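Local coordinates for UPF0098 protein YbcL (PDB 1FUX) that is of unknown function but belongs to the phosphatidylethanolamine-binding protein family, as a periplasmic bacterial homologue of a mammalian Raf kinase inhibitor protein, at residues Ser136-Ser139 and Gly140-Gly144; Ala57-Gly60 and Ser61-His65. All coordinates share one frame; numbering follows the deposited sequence.

Contact 1: Ser136-Ser139 and Gly140-Gly144; sequences SNSS and GALVG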
loop_
_atom_site.group_PDB
_atom_site.type_symbol
_atom_site.label_atom_id
_atom_site.label_comp_id
_atom_site.label_asym_id
_atom_site.label_seq_id
_atom_site.Cartn_x
_atom_site.Cartn_y
_atom_site.Cartn_z
ATOM N N SER A 136 -9.101 12.016 -1.537
ATOM C CA SER A 136 -7.653 12.132 -1.607
ATOM C C SER A 136 -6.957 11.334 -0.530
ATOM O O SER A 136 -5.746 11.149 -0.693
ATOM C CB SER A 136 -7.213 13.605 -1.578
ATOM O OG SER A 136 -7.671 14.114 -0.341
ATOM N N ASN A 137 -7.657 10.925 0.518
ATOM C CA ASN A 137 -7.026 10.142 1.566
ATOM C C ASN A 137 -7.193 8.640 1.314
ATOM O O ASN A 137 -6.678 7.870 2.134
ATOM C CB ASN A 137 -7.745 10.472 2.868
ATOM C CG ASN A 137 -7.337 11.820 3.428
ATOM O OD1 ASN A 137 -6.161 12.227 3.434
ATOM N ND2 ASN A 137 -8.382 12.488 3.934
ATOM N N SER A 138 -7.911 8.193 0.307
ATOM C CA SER A 138 -8.093 6.762 0.095
ATOM C C SER A 138 -6.802 6.061 -0.300
ATOM O O SER A 138 -6.274 6.340 -1.366
ATOM C CB SER A 138 -9.137 6.511 -1.029
ATOM O OG SER A 138 -10.359 7.108 -0.576
ATOM N N SER A 139 -6.289 5.113 0.516
ATOM C CA SER A 139 -5.066 4.425 0.106
ATOM C C SER A 139 -5.263 3.586 -1.153
ATOM O O SER A 139 -6.387 3.188 -1.495
ATOM C CB SER A 139 -4.621 3.441 1.224
ATOM O OG SER A 139 -5.561 2.382 1.284
ATOM N N GLY A 140 -4.166 3.213 -1.800
ATOM C CA GLY A 140 -4.266 2.356 -2.991
ATOM C C GLY A 140 -4.994 1.049 -2.698
ATOM O O GLY A 140 -5.833 0.611 -3.518
ATOM N N ALA A 141 -4.716 0.403 -1.555
ATOM C CA ALA A 141 -5.454 -0.817 -1.195
ATOM C C ALA A 141 -6.948 -0.623 -1.077
ATOM O O ALA A 141 -7.757 -1.498 -1.457
ATOM C CB ALA A 141 -4.889 -1.380 0.127
ATOM N N LEU A 142 -7.360 0.493 -0.445
ATOM C CA LEU A 142 -8.768 0.787 -0.264
ATOM C C LEU A 142 -9.433 0.968 -1.615
ATOM O O LEU A 142 -10.506 0.416 -1.888
ATOM C CB LEU A 142 -9.020 2.012 0.620
ATOM C CG LEU A 142 -10.498 2.429 0.789
ATOM C CD1 LEU A 142 -11.333 1.232 1.244
ATOM C CD2 LEU A 142 -10.651 3.612 1.748
ATOM N N VAL A 143 -8.741 1.693 -2.517
ATOM C CA VAL A 143 -9.281 1.853 -3.866
ATOM C C VAL A 143 -9.343 0.510 -4.539
ATOM O O VAL A 143 -10.320 0.084 -5.195
ATOM C CB VAL A 143 -8.345 2.834 -4.632
ATOM C CG1 VAL A 143 -8.714 2.847 -6.119
ATOM C CG2 VAL A 143 -8.430 4.200 -3.997
ATOM N N GLY A 144 -8.280 -0.291 -4.408
ATOM C CA GLY A 144 -8.189 -1.613 -5.047
ATOM C C GLY A 144 -9.294 -2.550 -4.585
ATOM O O GLY A 144 -9.865 -3.322 -5.409
#

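Contact 2: Ala57-Gly60 and Ser61-His65; sequences APTG and SGWWH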
loop_
_atom_site.group_PDB
_atom_site.type_symbol
_atom_site.label_atom_id
_atom_site.label_comp_id
_atom_site.label_asym_id
_atom_site.label_seq_id
_atom_site.Cartn_x
_atom_site.Cartn_y
_atom_site.Cartn_z
ATOM N N ALA A 57 8.316 -3.510 -6.695
ATOM C CA ALA A 57 8.958 -2.620 -5.730
ATOM C C ALA A 57 9.265 -3.412 -4.475
ATOM O O ALA A 57 8.393 -4.148 -4.042
ATOM C CB ALA A 57 8.033 -1.441 -5.463
ATOM N N PRO A 58 10.441 -3.213 -3.893
ATOM C CA PRO A 58 10.877 -4.036 -2.764
ATOM C C PRO A 58 10.305 -3.561 -1.441
ATOM O O PRO A 58 11.027 -3.105 -0.545
ATOM C CB PRO A 58 12.403 -3.926 -2.872
ATOM C CG PRO A 58 12.635 -2.513 -3.351
ATOM C CD PRO A 58 11.525 -2.347 -4.407
ATOM N N THR A 59 9.003 -3.722 -1.263
ATOM C CA THR A 59 8.366 -3.126 -0.068
ATOM C C THR A 59 7.512 -4.121 0.681
ATOM O O THR A 59 7.284 -3.873 1.879
ATOM C CB THR A 59 7.411 -1.981 -0.484
ATOM O OG1 THR A 59 6.421 -2.720 -1.267
ATOM C CG2 THR A 59 7.987 -0.849 -1.298
ATOM N N GLY A 60 7.199 -5.246 0.047
ATOM C CA GLY A 60 6.252 -6.177 0.662
ATOM C C GLY A 60 4.828 -6.005 0.148
ATOM O O GLY A 60 3.992 -6.900 0.380
ATOM N N SER A 61 4.519 -4.904 -0.530
ATOM C CA SER A 61 3.161 -4.666 -1.033
ATOM C C SER A 61 3.194 -3.948 -2.394
ATOM O O SER A 61 2.127 -3.459 -2.788
ATOM C CB SER A 61 2.353 -3.736 -0.110
ATOM O OG SER A 61 2.995 -2.477 0.136
ATOM N N GLY A 62 4.307 -4.026 -3.089
ATOM C CA GLY A 62 4.470 -3.362 -4.393
ATOM C C GLY A 62 4.397 -1.841 -4.173
ATOM O O GLY A 62 4.747 -1.375 -3.084
ATOM N N TRP A 63 3.899 -1.110 -5.156
ATOM C CA TRP A 63 3.847 0.354 -5.072
ATOM C C TRP A 63 2.693 0.852 -5.929
ATOM O O TRP A 63 2.592 0.546 -7.108
ATOM C CB TRP A 63 5.171 0.944 -5.558
ATOM C CG TRP A 63 5.316 2.399 -5.136
ATOM C CD1 TRP A 63 4.874 3.496 -5.810
ATOM C CD2 TRP A 63 5.935 2.859 -3.932
ATOM N NE1 TRP A 63 5.164 4.643 -5.086
ATOM C CE2 TRP A 63 5.861 4.268 -3.955
ATOM C CE3 TRP A 63 6.586 2.220 -2.870
ATOM C CZ2 TRP A 63 6.401 5.071 -2.941
ATOM C CZ3 TRP A 63 7.114 3.022 -1.861
ATOM C CH2 TRP A 63 7.022 4.416 -1.896
ATOM N N TRP A 64 1.816 1.604 -5.273
ATOM C CA TRP A 64 0.709 2.232 -6.034
ATOM C C TRP A 64 1.205 3.552 -6.595
ATOM O O TRP A 64 1.553 4.460 -5.859
ATOM C CB TRP A 64 -0.478 2.498 -5.108
ATOM C CG TRP A 64 -1.185 1.246 -4.676
ATOM C CD1 TRP A 64 -1.146 0.603 -3.465
ATOM C CD2 TRP A 64 -2.091 0.485 -5.499
ATOM N NE1 TRP A 64 -1.952 -0.509 -3.514
ATOM C CE2 TRP A 64 -2.559 -0.597 -4.735
ATOM C CE3 TRP A 64 -2.539 0.614 -6.825
ATOM C CZ2 TRP A 64 -3.438 -1.560 -5.232
ATOM C CZ3 TRP A 64 -3.444 -0.325 -7.302
ATOM C CH2 TRP A 64 -3.901 -1.400 -6.532
ATOM N N HIS A 65 1.301 3.720 -7.910
ATOM C CA HIS A 65 1.788 4.955 -8.520
ATOM C C HIS A 65 0.659 5.914 -8.857
ATOM O O HIS A 65 0.887 7.135 -8.967
ATOM C CB HIS A 65 2.511 4.546 -9.838
ATOM C CG HIS A 65 3.898 4.030 -9.535
ATOM N ND1 HIS A 65 5.030 4.813 -9.519
ATOM C CD2 HIS A 65 4.307 2.764 -9.261
ATOM C CE1 HIS A 65 6.089 4.056 -9.219
ATOM N NE2 HIS A 65 5.659 2.782 -9.036
HETATM O O HOH W 1 6.643 -5.654 -2.822
#

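Contact 1: Ser136-Ser139 and Gly140-Gly144
With chi1 of Ser139 at 69°, OG sits between the backbone N and the carbonyl carbon, so that the hydroxyl reaches forward over the opening turn of the helix that Gly140 begins. There it accepts from Leu142 N, 3.1 Å from Ser139 OG, with an N-H...O angle of 161°. Leu142 holds CG anti to its own N, which carries the branched end clear of this bond; what meets the serine is the first carbon of the chain, Leu142 CB lying 3.5 Å from Ser139 OG. The backbone of Ser139 makes the next bond: its O accepts from Val143 N at 3.0 Å. Val143 CG2, placed beside the backbone N, flanks that carbonyl at 3.4 Å from Ser139 O and also touches Ser138 CB at 3.8 Å, a small apolar contact one residue before the N-cap. The hydroxyl of Ser138 is engaged outside, with Asp135 N. Ser139 OG has a second bond, to Asp100 O of the second subunit, so this buried hydroxyl is satisfied from both chains, and its neighbour Leu142 packs on Trp63 of that same subunit. Were Ser139 an alanine, Leu142 N would probably lose its capping acceptor and Asp100 O of the second subunit its donor, weakening the helix start and the interface beside it. Serine before the first turn, its OG on the N-H three residues on, is the classic N-cap, here opening the short helix 140-148 of a predominantly beta PEBP-family protein.

Contact 2: Ala57-Gly60 and Ser61-His65
The indole of Trp63 meets Thr59 at its edge: CG2 of the threonine lies in the ring plane, 3.7 Å from Trp63 CE3, and the two side chains run roughly perpendicular. On the pyrrole side of the same indole, Trp63 CD1 rests over one face of the His65 ring, 3.4 Å above its plane and offset toward the rim. Ala57 CB packs on the stem of the tryptophan, 3.7 Å from Trp63 CB. With OG1 between the backbone N and the carbonyl carbon (chi1 64°), Thr59 turns its hydroxyl into the turn, where it accepts from Ser61 N at 3.0 Å and donates to Gly62 O, 2.8 Å from Thr59 OG1. These two bonds fix the rotation of the threonine and leave its methyl at the edge of the indole. A water links the two arms of the turn, donating to Ala57 O at 2.6 Å and accepting from Gly62 N at 2.9 Å. Gly60 and Gly62 both have positive phi, which suits glycine. The loop joins strand 47-54 to strand 63-72, antiparallel neighbours in the five-stranded sheet; Trp63 pairs through its backbone with Asp54, and Ala141 of the second subunit packs on Ser61 and Trp63.

In the fold
Contact 2 closes a turn between two sheet strands and contact 1 starts the helix that follows much later in the chain; their centres lie 14 Å apart. Within one subunit they touch where the indole of Trp64 meets the first turn of the helix, with Trp64 NE1 3.5 Å from Ala141 N, in packing alone. Val143 carries contact 1 onto strand 63-72 through Thr67 and Val69. Both contacts also reach across the homodimer: Trp64 NE1 bonds to Ser61 OG of the second subunit, while Thr59 packs on Tyr145 of that subunit. The 57-65 turn and the helix start thus share one subunit interface.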